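Local coordinates for protein hydroxylacyl-CoA dehydrogenase (Streptomyces coelicolor, PDB 5BKA) that probably takes part in polyketide biosynthesis, on the route to the benzoisochromanequinone antibiotic actinorhodin, as a noncanonical member of the NTF2-like superfamily, at residues R77-H82 with L100-H105; T94-C99 with L118-L123; G32-F37 with A56-V61; E13-Y18 with D81-S86. One frame throughout, in Å; residues are numbered along the deposited sequence.

Interaction 1. Residues R77-H82 with L100-H105; sequences RHWFDH and LVLTVH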
loop_
_atom_site.group_PDB
_atom_site.type_symbol
_atom_site.label_atom_id
_atom_site.label_comp_id
_atom_site.label_asym_id
_atom_site.label_seq_id
_atom_site.Cartn_x
_atom_site.Cartn_y
_atom_site.Cartn_z
ATOM N N ARG B 77 12.188 1.240 -4.540
ATOM C CA ARG B 77 10.967 0.583 -4.093
ATOM C C ARG B 77 9.816 1.055 -4.965
ATOM O O ARG B 77 9.599 2.262 -5.111
ATOM C CB ARG B 77 10.671 0.889 -2.618
ATOM C CG ARG B 77 11.756 0.444 -1.648
ATOM C CD ARG B 77 11.796 -1.072 -1.499
ATOM N NE ARG B 77 12.894 -1.499 -0.638
ATOM C CZ ARG B 77 13.437 -2.711 -0.657
ATOM N NH1 ARG B 77 12.984 -3.634 -1.494
ATOM N NH2 ARG B 77 14.435 -3.002 0.167
ATOM N N HIS B 78 9.087 0.106 -5.542
ATOM C CA HIS B 78 7.944 0.392 -6.401
ATOM C C HIS B 78 6.671 0.072 -5.622
ATOM O O HIS B 78 6.223 -1.077 -5.589
ATOM C CB HIS B 78 8.022 -0.414 -7.693
ATOM C CG HIS B 78 9.141 -0.001 -8.599
ATOM N ND1 HIS B 78 10.463 -0.264 -8.314
ATOM C CD2 HIS B 78 9.132 0.649 -9.786
ATOM C CE1 HIS B 78 11.223 0.210 -9.286
ATOM N NE2 HIS B 78 10.440 0.769 -10.192
ATOM N N TRP B 79 6.085 1.098 -5.009
ATOM C CA TRP B 79 4.852 0.940 -4.252
ATOM C C TRP B 79 3.650 0.921 -5.188
ATOM O O TRP B 79 3.604 1.665 -6.169
ATOM C CB TRP B 79 4.703 2.078 -3.239
ATOM C CG TRP B 79 5.490 1.866 -1.984
ATOM C CD1 TRP B 79 6.806 1.521 -1.891
ATOM C CD2 TRP B 79 5.008 1.980 -0.641
ATOM N NE1 TRP B 79 7.174 1.414 -0.572
ATOM C CE2 TRP B 79 6.088 1.689 0.215
ATOM C CE3 TRP B 79 3.768 2.302 -0.079
ATOM C CZ2 TRP B 79 5.965 1.704 1.602
ATOM C CZ3 TRP B 79 3.648 2.316 1.298
ATOM C CH2 TRP B 79 4.740 2.020 2.123
ATOM N N PHE B 80 2.684 0.056 -4.890
ATOM C CA PHE B 80 1.427 -0.017 -5.620
ATOM C C PHE B 80 0.273 0.407 -4.719
ATOM O O PHE B 80 0.368 0.352 -3.490
ATOM C CB PHE B 80 1.165 -1.434 -6.146
ATOM C CG PHE B 80 1.822 -1.734 -7.466
ATOM C CD1 PHE B 80 2.987 -1.088 -7.847
ATOM C CD2 PHE B 80 1.276 -2.677 -8.322
ATOM C CE1 PHE B 80 3.590 -1.374 -9.059
ATOM C CE2 PHE B 80 1.874 -2.967 -9.535
ATOM C CZ PHE B 80 3.033 -2.312 -9.904
ATOM N N ASP B 81 -0.830 0.824 -5.343
ATOM C CA ASP B 81 -2.018 1.201 -4.588
ATOM C C ASP B 81 -3.238 1.192 -5.497
ATOM O O ASP B 81 -3.135 1.442 -6.701
ATOM C CB ASP B 81 -1.867 2.586 -3.952
ATOM C CG ASP B 81 -2.670 2.731 -2.673
ATOM O OD1 ASP B 81 -2.317 2.070 -1.676
ATOM O OD2 ASP B 81 -3.652 3.501 -2.664
ATOM N N HIS B 82 -4.395 0.921 -4.889
ATOM C CA HIS B 82 -5.700 1.040 -5.546
ATOM C C HIS B 82 -5.771 0.205 -6.824
ATOM O O HIS B 82 -6.156 0.689 -7.890
ATOM C CB HIS B 82 -6.035 2.506 -5.829
ATOM C CG HIS B 82 -6.493 3.261 -4.621
ATOM N ND1 HIS B 82 -7.220 2.675 -3.608
ATOM C CD2 HIS B 82 -6.324 4.556 -4.263
ATOM C CE1 HIS B 82 -7.481 3.577 -2.678
ATOM N NE2 HIS B 82 -6.947 4.726 -3.050
ATOM N N LEU B 100 4.164 4.394 -7.126
ATOM C CA LEU B 100 5.023 5.486 -6.686
ATOM C C LEU B 100 6.411 4.913 -6.451
ATOM O O LEU B 100 6.576 3.985 -5.651
ATOM C CB LEU B 100 4.487 6.152 -5.412
ATOM C CG LEU B 100 5.349 7.265 -4.799
ATOM C CD1 LEU B 100 5.492 8.449 -5.749
ATOM C CD2 LEU B 100 4.780 7.719 -3.461
ATOM N N VAL B 101 7.398 5.459 -7.146
ATOM C CA VAL B 101 8.767 4.970 -7.060
ATOM C C VAL B 101 9.491 5.721 -5.953
ATOM O O VAL B 101 9.444 6.956 -5.888
ATOM C CB VAL B 101 9.493 5.129 -8.406
ATOM C CG1 VAL B 101 10.917 4.603 -8.304
ATOM C CG2 VAL B 101 8.728 4.408 -9.505
ATOM N N LEU B 102 10.149 4.973 -5.077
ATOM C CA LEU B 102 10.998 5.523 -4.032
ATOM C C LEU B 102 12.448 5.236 -4.395
ATOM O O LEU B 102 12.775 4.120 -4.812
ATOM C CB LEU B 102 10.662 4.914 -2.668
ATOM C CG LEU B 102 9.517 5.506 -1.841
ATOM C CD1 LEU B 102 8.168 5.340 -2.531
ATOM C CD2 LEU B 102 9.490 4.869 -0.458
ATOM N N THR B 103 13.305 6.241 -4.261
ATOM C CA THR B 103 14.744 6.078 -4.447
ATOM C C THR B 103 15.416 6.393 -3.118
ATOM O O THR B 103 15.424 7.549 -2.678
ATOM C CB THR B 103 15.265 6.980 -5.566
ATOM O OG1 THR B 103 14.590 6.658 -6.788
ATOM C CG2 THR B 103 16.764 6.787 -5.756
ATOM N N VAL B 104 15.979 5.370 -2.481
ATOM C CA VAL B 104 16.579 5.499 -1.159
ATOM C C VAL B 104 18.088 5.573 -1.326
ATOM O O VAL B 104 18.706 4.662 -1.889
ATOM C CB VAL B 104 16.183 4.332 -0.244
ATOM C CG1 VAL B 104 16.825 4.498 1.122
ATOM C CG2 VAL B 104 14.669 4.244 -0.125
ATOM N N HIS B 105 18.679 6.656 -0.840
ATOM C CA HIS B 105 20.116 6.859 -0.927
ATOM C C HIS B 105 20.803 6.426 0.361
ATOM O O HIS B 105 20.251 6.589 1.452
ATOM C CB HIS B 105 20.429 8.314 -1.256
ATOM C CG HIS B 105 19.839 8.753 -2.556
ATOM N ND1 HIS B 105 20.373 8.384 -3.771
ATOM C CD2 HIS B 105 18.753 9.510 -2.834
ATOM C CE1 HIS B 105 19.644 8.900 -4.744
ATOM N NE2 HIS B 105 18.658 9.593 -4.203
#
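The backbone O of R77 is the best-held polar atom here, gripped twice: L102 N donates to it at 2.8 Å and nearly straight (169° at the hydrogen), and V101 CA adds a CA-H...O contact at 3.4 Å. It belongs to an antiparallel beta hairpin, strands 74-87 and 93-105 of the NTF2-like sheet. R77 and W79 face L102 and L100 as hydrogen-bonded pairs, with non-hydrogen-bonded H78 and V101 between them. The four N-H...O bonds are not alike. R77 N meets L102 O on a lone pair, whereas W79 N stands 30° above the carbonyl plane of L100.

On the H78 side of the sheet, the imidazole runs alongside V101, CD2 at 3.8 Å from V101 CG2, with CG1 over one ring face, displaced toward its rim. D26 takes ND1 and so fixes the ring's rotation. On the other face the R77 guanidinium leads away to a salt bridge with D141 of the second subunit, and the W79 ring meets Y98 of that subunit. W79 has CG beside its own N (chi1 -81°), so the indole crosses L102 obliquely: L102 CD1 sits over one indole face, 4.1 Å from W79 CD1.

Interaction 2. Residues T94-C99 with L118-L123; sequences TATSYC and LVHDVL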
loop_
_atom_site.group_PDB
_atom_site.type_symbol
_atom_site.label_atom_id
_atom_site.label_comp_id
_atom_site.label_asym_id
_atom_site.label_seq_id
_atom_site.Cartn_x
_atom_site.Cartn_y
_atom_site.Cartn_z
ATOM N N THR B 94 -7.849 -7.294 -16.724
ATOM C CA THR B 94 -7.298 -5.961 -16.910
ATOM C C THR B 94 -6.991 -5.414 -15.517
ATOM O O THR B 94 -7.874 -5.402 -14.653
ATOM C CB THR B 94 -8.332 -5.062 -17.585
ATOM O OG1 THR B 94 -9.628 -5.372 -17.033
ATOM C CG2 THR B 94 -8.431 -5.479 -19.061
ATOM N N ALA B 95 -5.766 -4.967 -15.278
ATOM C CA ALA B 95 -5.468 -4.379 -13.978
ATOM C C ALA B 95 -4.894 -2.980 -14.147
ATOM O O ALA B 95 -4.016 -2.758 -14.989
ATOM C CB ALA B 95 -4.506 -5.255 -13.174
ATOM N N THR B 96 -5.400 -2.042 -13.350
ATOM C CA THR B 96 -4.877 -0.682 -13.300
ATOM C C THR B 96 -4.552 -0.340 -11.854
ATOM O O THR B 96 -5.420 -0.441 -10.981
ATOM C CB THR B 96 -5.879 0.327 -13.869
ATOM O OG1 THR B 96 -6.169 0.001 -15.233
ATOM C CG2 THR B 96 -5.304 1.736 -13.805
ATOM N N SER B 97 -3.310 0.065 -11.603
ATOM C CA SER B 97 -2.851 0.382 -10.260
ATOM C C SER B 97 -2.070 1.686 -10.267
ATOM O O SER B 97 -1.456 2.057 -11.270
ATOM C CB SER B 97 -1.968 -0.736 -9.683
ATOM O OG SER B 97 -2.611 -1.993 -9.776
ATOM N N TYR B 98 -2.109 2.380 -9.135
ATOM C CA TYR B 98 -1.178 3.468 -8.890
ATOM C C TYR B 98 0.185 2.886 -8.548
ATOM O O TYR B 98 0.289 1.819 -7.937
ATOM C CB TYR B 98 -1.652 4.356 -7.736
ATOM C CG TYR B 98 -2.953 5.096 -7.962
ATOM C CD1 TYR B 98 -3.561 5.126 -9.210
ATOM C CD2 TYR B 98 -3.574 5.765 -6.916
ATOM C CE1 TYR B 98 -4.751 5.806 -9.407
ATOM C CE2 TYR B 98 -4.758 6.442 -7.101
ATOM C CZ TYR B 98 -5.344 6.462 -8.347
ATOM O OH TYR B 98 -6.526 7.140 -8.525
ATOM N N CYS B 99 1.236 3.599 -8.934
ATOM C CA CYS B 99 2.579 3.223 -8.524
ATOM C C CYS B 99 3.376 4.475 -8.194
ATOM O O CYS B 99 3.290 5.484 -8.899
ATOM C CB CYS B 99 3.302 2.411 -9.610
ATOM S SG CYS B 99 5.063 2.104 -9.283
ATOM N N LEU B 118 0.766 5.296 -13.433
ATOM C CA LEU B 118 -0.346 4.377 -13.624
ATOM C C LEU B 118 0.203 3.114 -14.273
ATOM O O LEU B 118 0.957 3.195 -15.248
ATOM C CB LEU B 118 -1.436 4.995 -14.503
ATOM C CG LEU B 118 -2.427 5.967 -13.860
ATOM C CD1 LEU B 118 -3.464 6.416 -14.874
ATOM C CD2 LEU B 118 -3.102 5.331 -12.661
ATOM N N VAL B 119 -0.164 1.958 -13.732
ATOM C CA VAL B 119 0.308 0.670 -14.229
ATOM C C VAL B 119 -0.874 -0.050 -14.862
ATOM O O VAL B 119 -1.801 -0.475 -14.162
ATOM C CB VAL B 119 0.941 -0.173 -13.114
ATOM C CG1 VAL B 119 1.426 -1.502 -13.669
ATOM C CG2 VAL B 119 2.086 0.586 -12.464
ATOM N N HIS B 120 -0.842 -0.190 -16.185
ATOM C CA HIS B 120 -1.890 -0.868 -16.938
ATOM C C HIS B 120 -1.416 -2.282 -17.253
ATOM O O HIS B 120 -0.488 -2.472 -18.047
ATOM C CB HIS B 120 -2.225 -0.104 -18.216
ATOM C CG HIS B 120 -2.651 1.310 -17.976
ATOM N ND1 HIS B 120 -3.919 1.641 -17.550
ATOM C CD2 HIS B 120 -1.978 2.479 -18.100
ATOM C CE1 HIS B 120 -4.011 2.952 -17.421
ATOM N NE2 HIS B 120 -2.847 3.485 -17.749
ATOM N N ASP B 121 -2.058 -3.269 -16.637
ATOM C CA ASP B 121 -1.627 -4.653 -16.745
ATOM C C ASP B 121 -2.691 -5.498 -17.429
ATOM O O ASP B 121 -3.891 -5.233 -17.304
ATOM C CB ASP B 121 -1.325 -5.247 -15.365
ATOM C CG ASP B 121 0.046 -4.861 -14.846
ATOM O OD1 ASP B 121 0.841 -4.288 -15.618
ATOM O OD2 ASP B 121 0.328 -5.140 -13.662
ATOM N N VAL B 122 -2.233 -6.523 -18.144
ATOM C CA VAL B 122 -3.093 -7.569 -18.682
ATOM C C VAL B 122 -2.613 -8.896 -18.101
ATOM O O VAL B 122 -1.494 -9.337 -18.394
ATOM C CB VAL B 122 -3.074 -7.590 -20.218
ATOM C CG1 VAL B 122 -3.948 -8.729 -20.735
ATOM C CG2 VAL B 122 -3.544 -6.263 -20.778
ATOM N N LEU B 123 -3.459 -9.519 -17.279
ATOM C CA LEU B 123 -3.144 -10.748 -16.564
ATOM C C LEU B 123 -3.851 -11.924 -17.221
ATOM O O LEU B 123 -4.992 -11.794 -17.670
ATOM C CB LEU B 123 -3.545 -10.632 -15.097
ATOM C CG LEU B 123 -2.692 -9.693 -14.239
ATOM C CD1 LEU B 123 -3.428 -9.282 -12.974
ATOM C CD2 LEU B 123 -1.366 -10.350 -13.901
HETATM O O HOH W 1 -5.353 -0.889 -17.719
HETATM O O HOH W 2 -2.272 -2.870 -12.223
#
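T96 puts OG1 beside its own backbone N (chi1 -60°), and H120 does the same with CG (chi1 -57°), so the hydroxyl and the imidazole stand side by side on one face of the sheet. T96 OG1 and H120 ND1 are 3.6 Å apart, and a water bridges them, 2.8 Å from T96 OG1 and in the plane of the H120 ring. Further along this face Y98 and L118 run the same way, L118 CD2 touching the ring edge 3.5 Å from Y98 CD1. The Y98 hydroxyl continues outward to D26 of the third subunit.

Strands 93-105 and 112-124 form an antiparallel hairpin in the curved sheet of the NTF2-like fold. A95 pairs with D121 and S97 with V119 as hydrogen-bonded pairs. The shortest bond, D121 N to A95 O, measures 2.6 Å; the straightest, A95 N to D121 O, has 175° at the hydrogen.

V119 O takes S97 N on a lone pair, a CA-H from T96 at 3.2 Å and a proton from a second water. That water also bonds S97 OG, which has T83 as a further partner. On the face that carries A95, S97, V119 and D121, R136 forms a salt bridge with D121, and C99 CB rests 3.6 Å from V119 CG2.

Interaction 3. Residues G32-F37 with A56-V61; sequences GYAATF and AGITAV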
loop_
_atom_site.group_PDB
_atom_site.type_symbol
_atom_site.label_atom_id
_atom_site.label_comp_id
_atom_site.label_asym_id
_atom_site.label_seq_id
_atom_site.Cartn_x
_atom_site.Cartn_y
_atom_site.Cartn_z
ATOM N N GLY B 32 13.729 -13.219 -12.314
ATOM C CA GLY B 32 12.534 -13.624 -11.592
ATOM C C GLY B 32 11.351 -12.718 -11.875
ATOM O O GLY B 32 10.215 -13.182 -11.991
ATOM N N TYR B 33 11.603 -11.412 -11.988
ATOM C CA TYR B 33 10.538 -10.476 -12.330
ATOM C C TYR B 33 9.995 -10.762 -13.724
ATOM O O TYR B 33 8.777 -10.805 -13.934
ATOM C CB TYR B 33 11.057 -9.041 -12.229
ATOM C CG TYR B 33 10.102 -7.982 -12.738
ATOM C CD1 TYR B 33 9.083 -7.492 -11.933
ATOM C CD2 TYR B 33 10.229 -7.464 -14.021
ATOM C CE1 TYR B 33 8.213 -6.518 -12.394
ATOM C CE2 TYR B 33 9.366 -6.491 -14.489
ATOM C CZ TYR B 33 8.360 -6.022 -13.673
ATOM O OH TYR B 33 7.500 -5.054 -14.138
ATOM N N ALA B 34 10.892 -10.958 -14.694
ATOM C CA ALA B 34 10.460 -11.298 -16.046
ATOM C C ALA B 34 9.727 -12.633 -16.081
ATOM O O ALA B 34 8.882 -12.853 -16.956
ATOM C CB ALA B 34 11.661 -11.327 -16.992
ATOM N N ALA B 35 10.040 -13.535 -15.147
ATOM C CA ALA B 35 9.369 -14.829 -15.100
ATOM C C ALA B 35 7.900 -14.715 -14.712
ATOM O O ALA B 35 7.139 -15.660 -14.943
ATOM C CB ALA B 35 10.094 -15.762 -14.130
ATOM N N THR B 36 7.483 -13.590 -14.129
ATOM C CA THR B 36 6.070 -13.364 -13.847
ATOM C C THR B 36 5.301 -12.888 -15.071
ATOM O O THR B 36 4.078 -12.727 -14.993
ATOM C CB THR B 36 5.908 -12.349 -12.710
ATOM O OG1 THR B 36 6.305 -11.049 -13.165
ATOM C CG2 THR B 36 6.760 -12.745 -11.512
ATOM N N PHE B 37 5.985 -12.673 -16.188
ATOM C CA PHE B 37 5.383 -12.343 -17.471
ATOM C C PHE B 37 5.197 -13.600 -18.310
ATOM O O PHE B 37 5.823 -14.636 -18.072
ATOM C CB PHE B 37 6.261 -11.360 -18.250
ATOM C CG PHE B 37 6.137 -9.933 -17.809
ATOM C CD1 PHE B 37 6.727 -9.502 -16.633
ATOM C CD2 PHE B 37 5.458 -9.011 -18.589
ATOM C CE1 PHE B 37 6.625 -8.183 -16.233
ATOM C CE2 PHE B 37 5.354 -7.691 -18.196
ATOM C CZ PHE B 37 5.940 -7.276 -17.018
ATOM N N ALA B 56 13.618 -12.260 -22.093
ATOM C CA ALA B 56 14.985 -11.803 -22.320
ATOM C C ALA B 56 15.017 -10.315 -22.648
ATOM O O ALA B 56 15.910 -9.590 -22.192
ATOM C CB ALA B 56 15.633 -12.617 -23.440
ATOM N N GLY B 57 14.058 -9.846 -23.450
ATOM C CA GLY B 57 13.975 -8.423 -23.739
ATOM C C GLY B 57 13.640 -7.597 -22.513
ATOM O O GLY B 57 14.185 -6.508 -22.319
ATOM N N ILE B 58 12.733 -8.096 -21.672
ATOM C CA ILE B 58 12.385 -7.391 -20.443
ATOM C C ILE B 58 13.582 -7.350 -19.502
ATOM O O ILE B 58 13.876 -6.313 -18.892
ATOM C CB ILE B 58 11.157 -8.039 -19.779
ATOM C CG1 ILE B 58 9.938 -7.908 -20.690
ATOM C CG2 ILE B 58 10.879 -7.400 -18.423
ATOM C CD1 ILE B 58 8.712 -8.634 -20.194
ATOM N N THR B 59 14.294 -8.476 -19.374
ATOM C CA THR B 59 15.502 -8.495 -18.552
ATOM C C THR B 59 16.519 -7.468 -19.032
ATOM O O THR B 59 17.100 -6.740 -18.219
ATOM C CB THR B 59 16.115 -9.894 -18.546
ATOM O OG1 THR B 59 15.210 -10.821 -17.936
ATOM C CG2 THR B 59 17.460 -9.895 -17.829
ATOM N N ALA B 60 16.749 -7.390 -20.344
ATOM C CA ALA B 60 17.717 -6.441 -20.887
ATOM C C ALA B 60 17.331 -5.010 -20.543
ATOM O O ALA B 60 18.175 -4.212 -20.124
ATOM C CB ALA B 60 17.830 -6.618 -22.402
ATOM N N VAL B 61 16.054 -4.666 -20.734
ATOM C CA VAL B 61 15.577 -3.320 -20.419
ATOM C C VAL B 61 15.809 -2.996 -18.947
ATOM O O VAL B 61 16.197 -1.875 -18.593
ATOM C CB VAL B 61 14.092 -3.181 -20.807
ATOM C CG1 VAL B 61 13.395 -2.149 -19.939
ATOM C CG2 VAL B 61 13.961 -2.825 -22.277
#
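Two helices meet through apolar side chains here: the short helix 30-35 and F37, the residue that starts the next strand, pack on helix 54-67 in the alpha+beta NTF2-like fold. A34 and I58 have the nearest CA atoms, 6.2 Å apart.

One contact is of the CH-pi kind. I58 sends CG1 beside its own N (chi1 -64°) and then extends fully, which carries CD1 over one face of the F37 ring, 3.9 Å from the centroid and 20° off the normal. It is nearest to CD2, at 3.6 Å, and therefore sits toward the rim of the face. The F37 ring also packs on L133 and R136 of strand 132-140. An alanine at F37 would remove this ring and would probably cost I58 CD1 its aromatic partner, along with the packing on L133 and R136.

Plain van der Waals contacts fill in the rest. I58 CG2 lies at the edge of the Y33 ring, 4.3 Å from CE2, and at the same distance from A34 CB.

Hydrogen bonds shape each side rather than joining the two. Y33 O accepts both T36 N and T36 OG1, the hydroxyl at 2.6 Å, which holds the turn that leads into F37; the Y33 hydroxyl itself bonds R136. T59 OG1 bonds back to R55 O, one helical turn earlier, and T59 OG1 also touches A34 CB at 3.7 Å.

Interaction 4. Residues E13-Y18 with D81-S86; sequences EVLSFY and DHTALS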
loop_
_atom_site.group_PDB
_atom_site.type_symbol
_atom_site.label_atom_id
_atom_site.label_comp_id
_atom_site.label_asym_id
_atom_site.label_seq_id
_atom_site.Cartn_x
_atom_site.Cartn_y
_atom_site.Cartn_z
ATOM N N GLU B 13 -5.496 -12.496 -4.670
ATOM C CA GLU B 13 -4.496 -13.217 -5.451
ATOM C C GLU B 13 -3.656 -12.267 -6.298
ATOM O O GLU B 13 -2.444 -12.467 -6.450
ATOM C CB GLU B 13 -5.183 -14.259 -6.334
ATOM C CG GLU B 13 -4.233 -15.212 -7.039
ATOM C CD GLU B 13 -4.931 -16.050 -8.093
ATOM O OE1 GLU B 13 -6.157 -15.887 -8.269
ATOM O OE2 GLU B 13 -4.254 -16.873 -8.747
ATOM N N VAL B 14 -4.279 -11.231 -6.864
ATOM C CA VAL B 14 -3.529 -10.268 -7.665
ATOM C C VAL B 14 -2.606 -9.436 -6.781
ATOM O O VAL B 14 -1.449 -9.181 -7.134
ATOM C CB VAL B 14 -4.489 -9.385 -8.483
ATOM C CG1 VAL B 14 -3.735 -8.239 -9.144
ATOM C CG2 VAL B 14 -5.210 -10.219 -9.532
ATOM N N LEU B 15 -3.101 -9.003 -5.617
ATOM C CA LEU B 15 -2.263 -8.253 -4.685
ATOM C C LEU B 15 -1.049 -9.066 -4.251
ATOM O O LEU B 15 0.070 -8.543 -4.195
ATOM C CB LEU B 15 -3.081 -7.828 -3.465
ATOM C CG LEU B 15 -4.129 -6.730 -3.656
ATOM C CD1 LEU B 15 -4.708 -6.315 -2.310
ATOM C CD2 LEU B 15 -3.535 -5.532 -4.378
ATOM N N SER B 16 -1.257 -10.344 -3.926
ATOM C CA SER B 16 -0.142 -11.221 -3.580
ATOM C C SER B 16 0.820 -11.371 -4.751
ATOM O O SER B 16 2.044 -11.337 -4.574
ATOM C CB SER B 16 -0.667 -12.585 -3.134
ATOM O OG SER B 16 0.402 -13.465 -2.832
ATOM N N PHE B 17 0.279 -11.577 -5.955
ATOM C CA PHE B 17 1.102 -11.631 -7.159
ATOM C C PHE B 17 1.977 -10.388 -7.280
ATOM O O PHE B 17 3.180 -10.483 -7.541
ATOM C CB PHE B 17 0.204 -11.793 -8.388
ATOM C CG PHE B 17 0.945 -11.781 -9.696
ATOM C CD1 PHE B 17 1.605 -12.914 -10.144
ATOM C CD2 PHE B 17 0.969 -10.641 -10.483
ATOM C CE1 PHE B 17 2.283 -12.906 -11.350
ATOM C CE2 PHE B 17 1.645 -10.628 -11.690
ATOM C CZ PHE B 17 2.302 -11.762 -12.123
ATOM N N TYR B 18 1.384 -9.208 -7.077
ATOM C CA TYR B 18 2.148 -7.967 -7.158
ATOM C C TYR B 18 3.175 -7.870 -6.035
ATOM O O TYR B 18 4.276 -7.343 -6.238
ATOM C CB TYR B 18 1.205 -6.765 -7.115
ATOM C CG TYR B 18 0.467 -6.506 -8.406
ATOM C CD1 TYR B 18 0.961 -6.972 -9.617
ATOM C CD2 TYR B 18 -0.723 -5.790 -8.415
ATOM C CE1 TYR B 18 0.287 -6.737 -10.799
ATOM C CE2 TYR B 18 -1.402 -5.548 -9.591
ATOM C CZ TYR B 18 -0.893 -6.024 -10.780
ATOM O OH TYR B 18 -1.568 -5.784 -11.954
ATOM N N ASP B 81 -0.830 0.824 -5.343
ATOM C CA ASP B 81 -2.018 1.201 -4.588
ATOM C C ASP B 81 -3.238 1.192 -5.497
ATOM O O ASP B 81 -3.135 1.442 -6.701
ATOM C CB ASP B 81 -1.867 2.586 -3.952
ATOM C CG ASP B 81 -2.670 2.731 -2.673
ATOM O OD1 ASP B 81 -2.317 2.070 -1.676
ATOM O OD2 ASP B 81 -3.652 3.501 -2.664
ATOM N N HIS B 82 -4.395 0.921 -4.889
ATOM C CA HIS B 82 -5.700 1.040 -5.546
ATOM C C HIS B 82 -5.771 0.205 -6.824
ATOM O O HIS B 82 -6.156 0.689 -7.890
ATOM C CB HIS B 82 -6.035 2.506 -5.829
ATOM C CG HIS B 82 -6.493 3.261 -4.621
ATOM N ND1 HIS B 82 -7.220 2.675 -3.608
ATOM C CD2 HIS B 82 -6.324 4.556 -4.263
ATOM C CE1 HIS B 82 -7.481 3.577 -2.678
ATOM N NE2 HIS B 82 -6.947 4.726 -3.050
ATOM N N THR B 83 -5.388 -1.063 -6.709
ATOM C CA THR B 83 -5.568 -1.997 -7.812
ATOM C C THR B 83 -7.050 -2.138 -8.134
ATOM O O THR B 83 -7.881 -2.300 -7.235
ATOM C CB THR B 83 -4.964 -3.356 -7.454
ATOM O OG1 THR B 83 -3.550 -3.218 -7.268
ATOM C CG2 THR B 83 -5.226 -4.370 -8.557
ATOM N N ALA B 84 -7.384 -2.058 -9.421
ATOM C CA ALA B 84 -8.761 -2.189 -9.886
ATOM C C ALA B 84 -8.794 -3.221 -11.001
ATOM O O ALA B 84 -8.104 -3.064 -12.014
ATOM C CB ALA B 84 -9.312 -0.845 -10.372
ATOM N N LEU B 85 -9.590 -4.271 -10.817
ATOM C CA LEU B 85 -9.646 -5.400 -11.732
ATOM C C LEU B 85 -10.963 -5.446 -12.494
ATOM O O LEU B 85 -11.985 -4.909 -12.060
ATOM C CB LEU B 85 -9.452 -6.721 -10.980
ATOM C CG LEU B 85 -8.248 -6.847 -10.050
ATOM C CD1 LEU B 85 -8.310 -8.165 -9.297
ATOM C CD2 LEU B 85 -6.953 -6.735 -10.834
ATOM N N SER B 86 -10.913 -6.096 -13.653
ATOM C CA SER B 86 -12.070 -6.298 -14.512
ATOM C C SER B 86 -11.741 -7.433 -15.471
ATOM O O SER B 86 -10.572 -7.656 -15.809
ATOM C CB SER B 86 -12.455 -5.029 -15.282
ATOM O OG SER B 86 -11.406 -4.613 -16.135
#
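V14 and L85 meet tip to tip, V14 CG2 at 3.7 Å from L85 CD1 and V14 CG1 at 3.9 Å from L85 CD2, so both methyls of each residue are engaged. T83 lies next to this pair. Its methyl CG2 is 4.2 Å from V14 CG1, while OG1 is bordered by L15 CD2 at 3.7 Å and by the edge of the Y18 ring, in its plane, with CE2 at 3.9 Å. L15 and T83 slide past each other; Y18 and T83 meet end on. An alanine at V14 would remove both of its methyls and would probably loosen the packing against L85 and against T83 CG2.

The next shell sets these groups. T83 has OG1 beside its own N (chi1 -63°), where S97 OG binds it, leaving CG2 for V14. The Y18 ring is held by an edge-to-face stack with F80 and, at its hydroxyl, by a weak hydrogen bond to D121.

The strand contributes too. Its register with 93-105 slips by one residue between D81 and A84, a beta bulge at which H82 takes a positive phi (56°); D81 and H82 both point away from the helix before T83 turns to it.

Toward the neighbouring subunits, L15 packs on L15 of the third and Y11 of the second. Segment 13-18 of helix 10-26 runs at 127° to strand segment 81-86 (N-to-C directions), their axes 10.1 Å apart at the closest, with V14 and Y18 also resting on L123 of strand 112-124.

Overall arrangement
Interactions 1, 2 and 4 share one sheet, in which strand 93-105 lies between 74-87 and 112-124. Interactions 1 and 2 both use strand 93-105, their segments alternate along the chain, and their centres are 15 Å apart; interaction 4 shares D81 and H82 with interaction 1. Interactions 2 and 4 are closest, 8 Å between centres, joined where Y18 OH reaches D121. Interaction 3 stands apart, 17 to 20 Å from the others by centres, and falls in sequence between the two segments of interaction 4, touching it through T36 and F17. Interactions 1, 2 and 4 also touch the third subunit, so this part of the sheet serves both the fold and the assembly.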